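Side-chain contacts in scyllo-inositol 2-dehydrogenase (NADP(+)) IolW (Bacillus subtilis subsp. subtilis, PDB 3GDO), which catalyses the reversible NADPH-dependent reduction of scyllo-inosose to scyllo-inositol, and cannot use NADH in place of NADPH: residues M201-N206 / G229-A234; I183-H188 / P237-H242. All coordinates share one frame; numbering follows the deposited sequence.

Interaction 1 (M201-N206 / G229-A234); sequences MAQREN and GSIVPA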
loop_
_atom_site.group_PDB
_atom_site.type_symbol
_atom_site.label_atom_id
_atom_site.label_comp_id
_atom_site.label_asym_id
_atom_site.label_seq_id
_atom_site.Cartn_x
_atom_site.Cartn_y
_atom_site.Cartn_z
ATOM N N MET B 201 -11.362 -9.321 5.612
ATOM C CA MET B 201 -12.703 -8.891 5.987
ATOM C C MET B 201 -13.631 -8.761 4.798
ATOM O O MET B 201 -13.238 -8.897 3.615
ATOM C CB MET B 201 -12.693 -7.563 6.808
ATOM C CG MET B 201 -12.397 -6.230 6.006
ATOM S SD MET B 201 -12.438 -4.620 6.924
ATOM C CE MET B 201 -11.616 -4.962 8.393
ATOM N N ALA B 202 -14.882 -8.492 5.161
ATOM C CA ALA B 202 -15.966 -8.112 4.264
ATOM C C ALA B 202 -16.282 -6.626 4.514
ATOM O O ALA B 202 -16.866 -6.263 5.529
ATOM C CB ALA B 202 -17.170 -8.973 4.547
ATOM N N GLN B 203 -15.861 -5.772 3.590
ATOM C CA GLN B 203 -16.252 -4.376 3.584
ATOM C C GLN B 203 -17.676 -4.091 3.130
ATOM O O GLN B 203 -18.292 -3.138 3.593
ATOM C CB GLN B 203 -15.321 -3.583 2.679
ATOM C CG GLN B 203 -14.279 -2.858 3.447
ATOM C CD GLN B 203 -13.304 -2.112 2.565
ATOM O OE1 GLN B 203 -13.154 -2.397 1.364
ATOM N NE2 GLN B 203 -12.625 -1.154 3.167
ATOM N N ARG B 204 -18.172 -4.864 2.174
ATOM C CA ARG B 204 -19.425 -4.496 1.521
ATOM C C ARG B 204 -20.628 -4.681 2.443
ATOM O O ARG B 204 -20.610 -5.521 3.362
ATOM C CB ARG B 204 -19.604 -5.212 0.190
ATOM C CG ARG B 204 -18.684 -4.659 -0.885
ATOM C CD ARG B 204 -18.722 -5.516 -2.128
ATOM N NE ARG B 204 -18.456 -6.925 -1.835
ATOM C CZ ARG B 204 -18.571 -7.909 -2.720
ATOM N NH1 ARG B 204 -18.939 -7.652 -3.974
ATOM N NH2 ARG B 204 -18.340 -9.153 -2.349
ATOM N N GLU B 205 -21.655 -3.873 2.174
ATOM C CA GLU B 205 -22.817 -3.711 3.044
ATOM C C GLU B 205 -23.435 -5.018 3.553
ATOM O O GLU B 205 -23.608 -5.198 4.772
ATOM C CB GLU B 205 -23.888 -2.843 2.364
ATOM C CG GLU B 205 -24.620 -1.939 3.366
ATOM C CD GLU B 205 -26.086 -1.682 2.982
ATOM O OE1 GLU B 205 -26.351 -1.231 1.837
ATOM O OE2 GLU B 205 -26.976 -1.939 3.826
ATOM N N ASN B 206 -23.765 -5.930 2.648
ATOM C CA ASN B 206 -24.391 -7.175 3.094
ATOM C C ASN B 206 -23.517 -8.421 2.901
ATOM O O ASN B 206 -24.033 -9.530 2.818
ATOM C CB ASN B 206 -25.748 -7.341 2.398
ATOM C CG ASN B 206 -26.775 -6.322 2.885
ATOM O OD1 ASN B 206 -27.078 -5.341 2.194
ATOM N ND2 ASN B 206 -27.277 -6.528 4.100
ATOM N N GLY B 229 -9.045 -4.709 -2.558
ATOM C CA GLY B 229 -10.441 -4.402 -2.150
ATOM C C GLY B 229 -11.484 -4.558 -3.238
ATOM O O GLY B 229 -11.155 -4.731 -4.434
ATOM N N SER B 230 -12.762 -4.527 -2.833
ATOM C CA SER B 230 -13.857 -4.693 -3.768
ATOM C C SER B 230 -14.725 -3.431 -3.968
ATOM O O SER B 230 -15.753 -3.496 -4.647
ATOM C CB SER B 230 -14.737 -5.880 -3.339
ATOM O OG SER B 230 -14.040 -7.096 -3.348
ATOM N N ILE B 231 -14.323 -2.304 -3.378
ATOM C CA ILE B 231 -15.030 -1.027 -3.551
ATOM C C ILE B 231 -13.982 -0.031 -3.952
ATOM O O ILE B 231 -13.685 0.886 -3.218
ATOM C CB ILE B 231 -15.750 -0.531 -2.247
ATOM C CG1 ILE B 231 -16.352 -1.728 -1.477
ATOM C CG2 ILE B 231 -16.841 0.519 -2.602
ATOM C CD1 ILE B 231 -16.977 -1.389 -0.143
ATOM N N VAL B 232 -13.413 -0.238 -5.135
ATOM C CA VAL B 232 -12.274 0.527 -5.559
ATOM C C VAL B 232 -12.536 1.057 -6.964
ATOM O O VAL B 232 -12.255 0.367 -7.940
ATOM C CB VAL B 232 -10.921 -0.293 -5.531
ATOM C CG1 VAL B 232 -9.763 0.564 -6.093
ATOM C CG2 VAL B 232 -10.550 -0.745 -4.152
ATOM N N PRO B 233 -13.086 2.290 -7.066
ATOM C CA PRO B 233 -13.431 2.812 -8.408
ATOM C C PRO B 233 -12.213 2.884 -9.325
ATOM O O PRO B 233 -12.302 2.542 -10.479
ATOM C CB PRO B 233 -13.989 4.218 -8.091
ATOM C CG PRO B 233 -14.747 3.980 -6.834
ATOM C CD PRO B 233 -13.758 3.067 -6.002
ATOM N N ALA B 234 -11.067 3.323 -8.830
ATOM C CA ALA B 234 -9.885 3.323 -9.704
ATOM C C ALA B 234 -8.706 2.751 -8.982
ATOM O O ALA B 234 -8.520 3.034 -7.791
ATOM C CB ALA B 234 -9.568 4.714 -10.223
HETATM O O HOH W 1 -12.564 -1.447 -1.090
HETATM O O HOH W 2 -13.907 -4.557 -0.308
#
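I231 meets R204 and Q203 through the end of its side chain, a small aliphatic junction between residues 201-206 and 229-234, parts of the loops that follow strands 195-201 and 222-228. CD1 of I231 lies 3.8 Å from CG of R204 and 3.9 Å from CB of Q203, while CG1 also reaches the R204 CG, so the isoleucine presses on the root of the arginine rather than on its charged end. The R204 and I231 chains run at a slant to each other. R204 bends at chi3 (-53°), which turns the guanidinium back over S230: CB of the serine sits 4.1 Å above one face, displaced toward the rim. The charged end itself is held from elsewhere, by a salt bridge from NE to D211 and a hydrogen bond from NH1 to the backbone oxygen of R157. S230 OG in turn is bonded to R155 and to the D211 carbonyl.

No direct hydrogen bond spans the two segments, and water does that work instead. OE1 of Q203 lies 2.7 Å from water 1 and 2.8 Å from water 2; either water can donate to it, although other acceptors may share their protons. On the far side, water 1 accepts from the I231 backbone N at 3.0 Å, and water 2 from the backbone N of S230 at 2.8 Å. Extended beyond CG (chi2 177°), Q203 carries its amide deep enough to reach both waters, and its NE2 is bonded to the K221 carbonyl of the second subunit.

The chemistry thus divides the labour: the aliphatic contacts pack the two loops together, whereas a single buried amide, with two waters against its oxygen and the K221 carbonyl of the second subunit on its nitrogen, probably links their backbones to the dimer interface.

Interaction 2 (I183-H188 / P237-H242); sequences IDQTLH and PRYQIH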
loop_
_atom_site.group_PDB
_atom_site.type_symbol
_atom_site.label_atom_id
_atom_site.label_comp_id
_atom_site.label_asym_id
_atom_site.label_seq_id
_atom_site.Cartn_x
_atom_site.Cartn_y
_atom_site.Cartn_z
ATOM N N ILE B 183 0.013 -14.040 -4.173
ATOM C CA ILE B 183 0.767 -14.809 -3.195
ATOM C C ILE B 183 1.714 -15.789 -3.920
ATOM O O ILE B 183 2.895 -15.899 -3.577
ATOM C CB ILE B 183 -0.182 -15.569 -2.254
ATOM C CG1 ILE B 183 -0.844 -14.599 -1.273
ATOM C CG2 ILE B 183 0.560 -16.699 -1.471
ATOM C CD1 ILE B 183 -2.037 -15.250 -0.477
ATOM N N ASP B 184 1.210 -16.473 -4.936
ATOM C CA ASP B 184 2.015 -17.461 -5.664
ATOM C C ASP B 184 3.214 -16.767 -6.296
ATOM O O ASP B 184 4.368 -17.284 -6.269
ATOM C CB ASP B 184 1.180 -18.180 -6.753
ATOM C CG ASP B 184 2.028 -19.153 -7.613
ATOM O OD1 ASP B 184 2.414 -20.221 -7.091
ATOM O OD2 ASP B 184 2.316 -18.854 -8.818
ATOM N N GLN B 185 2.950 -15.591 -6.866
ATOM C CA GLN B 185 3.996 -14.821 -7.530
ATOM C C GLN B 185 5.080 -14.463 -6.521
ATOM O O GLN B 185 6.286 -14.607 -6.794
ATOM C CB GLN B 185 3.409 -13.557 -8.130
ATOM C CG GLN B 185 2.601 -13.829 -9.397
ATOM C CD GLN B 185 2.061 -12.565 -10.069
ATOM O OE1 GLN B 185 1.959 -11.511 -9.454
ATOM N NE2 GLN B 185 1.729 -12.675 -11.340
ATOM N N THR B 186 4.634 -14.024 -5.342
ATOM C CA THR B 186 5.545 -13.609 -4.271
ATOM C C THR B 186 6.386 -14.779 -3.781
ATOM O O THR B 186 7.609 -14.619 -3.562
ATOM C CB THR B 186 4.806 -12.973 -3.062
ATOM O OG1 THR B 186 3.876 -11.979 -3.539
ATOM C CG2 THR B 186 5.789 -12.337 -2.126
ATOM N N LEU B 187 5.736 -15.932 -3.566
ATOM C CA LEU B 187 6.451 -17.152 -3.135
ATOM C C LEU B 187 7.434 -17.557 -4.232
ATOM O O LEU B 187 8.562 -17.929 -3.946
ATOM C CB LEU B 187 5.481 -18.269 -2.855
ATOM C CG LEU B 187 4.525 -18.005 -1.673
ATOM C CD1 LEU B 187 3.712 -19.236 -1.428
ATOM C CD2 LEU B 187 5.221 -17.540 -0.436
ATOM N N HIS B 188 7.016 -17.404 -5.479
ATOM C CA HIS B 188 7.845 -17.779 -6.617
ATOM C C HIS B 188 9.112 -16.962 -6.606
ATOM O O HIS B 188 10.206 -17.487 -6.845
ATOM C CB HIS B 188 7.102 -17.592 -7.949
ATOM C CG HIS B 188 7.840 -18.126 -9.141
ATOM N ND1 HIS B 188 8.208 -19.456 -9.262
ATOM C CD2 HIS B 188 8.284 -17.510 -10.262
ATOM C CE1 HIS B 188 8.817 -19.637 -10.422
ATOM N NE2 HIS B 188 8.882 -18.474 -11.044
ATOM N N PRO B 237 -1.263 1.674 -8.909
ATOM C CA PRO B 237 -0.419 0.656 -9.524
ATOM C C PRO B 237 -0.685 -0.777 -8.984
ATOM O O PRO B 237 -1.006 -0.976 -7.779
ATOM C CB PRO B 237 0.972 1.059 -9.099
ATOM C CG PRO B 237 0.867 2.390 -8.433
ATOM C CD PRO B 237 -0.514 2.693 -8.161
ATOM N N ARG B 238 -0.631 -1.738 -9.897
ATOM C CA ARG B 238 -0.671 -3.182 -9.567
ATOM C C ARG B 238 0.620 -3.545 -8.818
ATOM O O ARG B 238 0.562 -4.153 -7.743
ATOM C CB ARG B 238 -0.835 -4.040 -10.819
ATOM C CG ARG B 238 -0.829 -5.563 -10.510
ATOM C CD ARG B 238 -1.392 -6.386 -11.663
ATOM N NE ARG B 238 -1.260 -7.848 -11.463
ATOM C CZ ARG B 238 -2.227 -8.664 -11.028
ATOM N NH1 ARG B 238 -3.433 -8.180 -10.667
ATOM N NH2 ARG B 238 -1.989 -9.984 -10.945
ATOM N N TYR B 239 1.760 -3.139 -9.366
ATOM C CA TYR B 239 3.087 -3.371 -8.753
ATOM C C TYR B 239 3.820 -2.097 -8.399
ATOM O O TYR B 239 3.932 -1.181 -9.205
ATOM C CB TYR B 239 4.032 -4.201 -9.669
ATOM C CG TYR B 239 3.447 -5.553 -10.038
ATOM C CD1 TYR B 239 3.620 -6.657 -9.189
ATOM C CD2 TYR B 239 2.676 -5.707 -11.175
ATOM C CE1 TYR B 239 3.064 -7.891 -9.491
ATOM C CE2 TYR B 239 2.101 -6.939 -11.478
ATOM C CZ TYR B 239 2.297 -8.023 -10.620
ATOM O OH TYR B 239 1.723 -9.251 -10.902
ATOM N N GLN B 240 4.378 -2.089 -7.203
ATOM C CA GLN B 240 5.362 -1.109 -6.812
ATOM C C GLN B 240 6.479 -1.871 -6.148
ATOM O O GLN B 240 6.315 -2.458 -5.030
ATOM C CB GLN B 240 4.770 -0.069 -5.829
ATOM C CG GLN B 240 3.568 0.705 -6.385
ATOM C CD GLN B 240 2.834 1.554 -5.331
ATOM O OE1 GLN B 240 3.351 2.548 -4.840
ATOM N NE2 GLN B 240 1.600 1.162 -5.015
ATOM N N ILE B 241 7.633 -1.850 -6.810
ATOM C CA ILE B 241 8.767 -2.631 -6.340
ATOM C C ILE B 241 10.018 -1.773 -6.181
ATOM O O ILE B 241 10.460 -1.158 -7.163
ATOM C CB ILE B 241 9.087 -3.788 -7.318
ATOM C CG1 ILE B 241 7.834 -4.590 -7.682
ATOM C CG2 ILE B 241 10.169 -4.709 -6.704
ATOM C CD1 ILE B 241 8.067 -5.623 -8.812
ATOM N N HIS B 242 10.597 -1.769 -4.983
ATOM C CA HIS B 242 11.755 -0.923 -4.660
ATOM C C HIS B 242 12.951 -1.758 -4.261
ATOM O O HIS B 242 12.863 -2.585 -3.321
ATOM C CB HIS B 242 11.428 0.070 -3.528
ATOM C CG HIS B 242 10.134 0.790 -3.738
ATOM N ND1 HIS B 242 9.880 1.522 -4.877
ATOM C CD2 HIS B 242 9.019 0.888 -2.959
ATOM C CE1 HIS B 242 8.646 2.005 -4.816
ATOM N NE2 HIS B 242 8.096 1.623 -3.671
HETATM O O HOH W 3 0.025 -10.783 -12.769
#
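The phenol of Y239 gives its proton to the side-chain amide of Q185, a direct hydrogen bond between residues 183-188 and 237-242. Y239 OH and Q185 OE1 are 2.7 Å apart, with a C=O...O angle of 117° and the donor tilted a little from the carbonyl plane. The two side chains meet at about a right angle, the amide oxygen arriving at the edge of the ring, in its plane, while the amide and ring planes are turned 33° against each other. With CG of Q185 set opposite the carbonyl carbon (chi1 -75°) and the chain straight from there on, the glutamine projects from the helix as far as the phenol.

Water adds a second kind of link. Water 3 accepts from Q185 NE2 at 2.9 Å and from R238 NH2 at 2.8 Å, and donates to Y239 OH at 3.0 Å, tying three side chains together at one point. R238 NE also makes a weak bond to Y239 OH, 3.3 Å long.

In the backbone, R238 and Y239 both face K250 in a classic beta bulge, which probably helps to bring their side chains to the same place. Partners outside the pair complete the setting, for R238 also makes a cation-pi contact with Y153, Q185 NE2 bonds the R125 carbonyl, and Y239 packs on I134 of helix 129-139 and Y149 of strand 146-152.

What follows is a buried polar cluster, where the hydroxyl acts as donor and acceptor at once. The nearby arginine would probably polarise the phenol and strengthen it as a donor to the glutamine.

Overall arrangement
Both contacts belong to the C-terminal alpha/beta domain of this Gfo/Idh/MocA enzyme, and they illustrate how one domain uses water in two different ways. Their centres lie about 22 Å apart and their segments do not touch apart from adjoining in the sequence, where residues 229-234 and 237-242 lead from strand 222-228 into strand 239-243. Interaction 2 joins a helix to the mixed sheet about 13 Å from the centre of the chain, whereas interaction 1 joins two loops farther out, its centre about 23 Å from that point. Both reach the second subunit: V232 packs on its H242, and H242 on its A234, so the two regions meet across the dimer.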